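Local structure of N-acetylmuramoyl-L-alanine amidase (Mycolicibacterium smegmatis, 7AGM) at residues Phe138-Ser149 / Ala207-Phe215. The protein is a zinc-dependent amidase that probably cleaves the bond between N-acetylmuramoyl residues and L-alanine in cell-wall peptidoglycan. Sequence-based numbering, arbitrary orientation. Where two conformers were deposited one is given.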
# COMPACT_ATOMS: atom_id res chain seq x y z
N PHE A 138 8.27 6.03 -8.68
CA PHE A 138 7.94 5.80 -7.27
C PHE A 138 8.07 4.32 -6.94
O PHE A 138 8.66 3.95 -5.91
CB PHE A 138 6.51 6.28 -7.04
CG PHE A 138 6.09 6.41 -5.59
CD1 PHE A 138 7.00 6.26 -4.53
CD2 PHE A 138 4.76 6.68 -5.28
CE1 PHE A 138 6.58 6.39 -3.19
CE2 PHE A 138 4.34 6.80 -3.95
CZ PHE A 138 5.25 6.66 -2.91
N ALA A 139 7.55 3.44 -7.81
CA ALA A 139 7.65 2.01 -7.55
C ALA A 139 9.10 1.58 -7.40
O ALA A 139 9.44 0.81 -6.50
CB ALA A 139 6.95 1.21 -8.65
N LYS A 140 9.99 2.12 -8.25
CA LYS A 140 11.39 1.75 -8.18
C LYS A 140 12.05 2.27 -6.90
O LYS A 140 12.80 1.54 -6.25
CB LYS A 140 12.13 2.25 -9.42
CG LYS A 140 11.60 1.66 -10.72
CD LYS A 140 12.41 2.14 -11.92
CE LYS A 140 11.90 1.51 -13.21
NZ LYS A 140 12.69 1.92 -14.39
N VAL A 141 11.78 3.52 -6.53
CA VAL A 141 12.35 4.06 -5.30
C VAL A 141 11.86 3.26 -4.09
O VAL A 141 12.64 2.92 -3.19
CB VAL A 141 12.00 5.56 -5.15
CG1 VAL A 141 12.47 6.09 -3.81
CG2 VAL A 141 12.58 6.39 -6.31
N MET A 142 10.57 2.94 -4.07
CA MET A 142 10.01 2.17 -2.96
C MET A 142 10.63 0.78 -2.89
O MET A 142 11.04 0.32 -1.81
CB MET A 142 8.50 2.08 -3.11
CG MET A 142 7.81 1.31 -1.99
SD MET A 142 7.91 2.11 -0.38
CE MET A 142 6.70 3.42 -0.58
N ARG A 143 10.70 0.09 -4.03
CA ARG A 143 11.36 -1.22 -4.09
C ARG A 143 12.79 -1.15 -3.58
O ARG A 143 13.23 -2.00 -2.79
CB ARG A 143 11.33 -1.71 -5.53
CG ARG A 143 11.92 -3.10 -5.74
CD ARG A 143 13.01 -3.09 -6.80
NE ARG A 143 14.29 -2.70 -6.24
CZ ARG A 143 15.16 -3.54 -5.68
NH1 ARG A 143 14.88 -4.84 -5.61
NH2 ARG A 143 16.30 -3.09 -5.19
N ASP A 144 13.54 -0.12 -4.00
CA ASP A 144 14.93 0.01 -3.59
C ASP A 144 15.05 0.21 -2.08
O ASP A 144 15.95 -0.35 -1.44
CB ASP A 144 15.61 1.15 -4.35
CG ASP A 144 15.95 0.80 -5.78
OD1 ASP A 144 15.79 -0.38 -6.18
OD2 ASP A 144 16.37 1.71 -6.52
N GLN A 145 14.15 1.00 -1.49
CA GLN A 145 14.27 1.28 -0.06
C GLN A 145 13.82 0.10 0.79
O GLN A 145 14.39 -0.14 1.86
CB GLN A 145 13.52 2.57 0.31
CG GLN A 145 14.22 3.82 -0.17
CD GLN A 145 15.69 3.84 0.21
OE1 GLN A 145 16.03 3.72 1.39
NE2 GLN A 145 16.57 3.99 -0.78
N LEU A 146 12.81 -0.65 0.35
CA LEU A 146 12.45 -1.88 1.04
C LEU A 146 13.61 -2.88 0.98
O LEU A 146 13.97 -3.48 2.00
CB LEU A 146 11.18 -2.48 0.43
CG LEU A 146 9.90 -1.68 0.69
CD1 LEU A 146 8.78 -2.06 -0.25
CD2 LEU A 146 9.44 -1.89 2.11
N ALA A 147 14.21 -3.03 -0.19
CA ALA A 147 15.31 -3.98 -0.33
C ALA A 147 16.56 -3.52 0.41
O ALA A 147 17.30 -4.35 0.96
CB ALA A 147 15.61 -4.23 -1.81
N ALA A 148 16.81 -2.21 0.45
CA ALA A 148 17.97 -1.70 1.17
C ALA A 148 17.83 -1.95 2.66
O ALA A 148 18.85 -2.09 3.36
CB ALA A 148 18.15 -0.20 0.90
N SER A 149 16.60 -2.02 3.16
CA SER A 149 16.30 -2.26 4.56
C SER A 149 16.44 -3.73 4.95
O SER A 149 16.20 -4.07 6.12
CB SER A 149 14.89 -1.76 4.89
OG SER A 149 14.75 -0.37 4.60
N ALA A 207 10.91 1.38 6.50
CA ALA A 207 11.32 1.19 5.12
C ALA A 207 10.37 1.90 4.16
O ALA A 207 10.80 2.54 3.19
CB ALA A 207 11.38 -0.30 4.80
N ILE A 208 9.06 1.80 4.42
CA ILE A 208 8.09 2.49 3.58
C ILE A 208 8.31 4.00 3.63
O ILE A 208 8.26 4.69 2.60
CB ILE A 208 6.66 2.07 3.97
CG1 ILE A 208 6.46 0.58 3.65
CG2 ILE A 208 5.62 2.98 3.27
CD1 ILE A 208 5.15 0.00 4.18
N VAL A 209 8.57 4.54 4.83
CA VAL A 209 8.83 5.97 4.97
C VAL A 209 10.05 6.40 4.16
O VAL A 209 10.03 7.45 3.50
CB VAL A 209 8.96 6.35 6.46
CG1 VAL A 209 9.49 7.77 6.61
CG2 VAL A 209 7.62 6.21 7.17
N ARG A 210 11.11 5.60 4.17
CA ARG A 210 12.28 5.92 3.35
C ARG A 210 11.92 5.96 1.88
O ARG A 210 12.38 6.84 1.14
CB ARG A 210 13.41 4.92 3.60
CG ARG A 210 14.06 5.04 4.96
CD ARG A 210 15.08 3.93 5.19
NE ARG A 210 16.22 4.04 4.29
CZ ARG A 210 17.21 3.15 4.21
NH1 ARG A 210 17.20 2.08 4.98
NH2 ARG A 210 18.21 3.34 3.36
N GLY A 211 11.10 5.01 1.43
CA GLY A 211 10.62 5.05 0.05
C GLY A 211 9.82 6.31 -0.26
O GLY A 211 10.00 6.94 -1.31
N ILE A 212 8.90 6.68 0.63
CA ILE A 212 8.08 7.87 0.43
C ILE A 212 8.94 9.12 0.41
O ILE A 212 8.83 9.95 -0.51
CB ILE A 212 6.97 7.96 1.49
CG1 ILE A 212 6.02 6.77 1.36
CG2 ILE A 212 6.23 9.31 1.38
CD1 ILE A 212 4.96 6.73 2.47
N ALA A 213 9.81 9.27 1.41
CA ALA A 213 10.64 10.47 1.51
C ALA A 213 11.59 10.58 0.32
O ALA A 213 11.80 11.68 -0.21
CB ALA A 213 11.42 10.46 2.82
N GLY A 214 12.16 9.45 -0.11
CA GLY A 214 13.05 9.47 -1.26
C GLY A 214 12.33 9.90 -2.53
O GLY A 214 12.86 10.68 -3.32
N PHE A 215 11.11 9.39 -2.73
CA PHE A 215 10.34 9.80 -3.90
C PHE A 215 9.93 11.27 -3.82
O PHE A 215 10.06 12.00 -4.80
CB PHE A 215 9.10 8.91 -4.07
CG PHE A 215 8.21 9.35 -5.20
CD1 PHE A 215 8.63 9.23 -6.52
CD2 PHE A 215 6.95 9.89 -4.95
CE1 PHE A 215 7.81 9.64 -7.57
CE2 PHE A 215 6.13 10.30 -6.00
CZ PHE A 215 6.57 10.17 -7.31
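Helices 138-148 and 207-215 run roughly antiparallel, their axes 8.0 Å apart at 143°, and come closest where the CA atoms of Met142 and Gly211 lie 4.2 Å from each other. Both pack on one face of the mixed sheet of this Amidase_3 domain, an alpha/beta fold: Phe138 and Ile212 rest on Val104 of strand 102-109, Met142 and Leu146 on Val120 of strand 119-123. At one end Phe138 and Phe215 form an offset stack, centroids 4.2 Å apart and planes at 13°. Phe138 CB adds a CH-pi contact over the Phe215 face, while Phe138 CE1, at the ring edge, lies near Gly211 O. In the middle, Gly211 lets the backbones close in. Met142, its chain bent at chi2 and chi3, curls its thioether past this glycine, and CE settles 3.9 Å from Ile212 CG1, near Ile208 CG2. Leu146 CD2 then meets Ala207 CB at 3.7 Å. On the outer side Gln145 lays its CB and CG against the Gly211 backbone and puts OE1 over a face of the Arg210 guanidinium, 2.9 Å from Arg210 NE but at an angle too poor for a hydrogen bond. Where the first helix ends, Ser149 OG, in one of two conformers, donates back to Gln145 O (2.8 Å) and touches Ala207 CB.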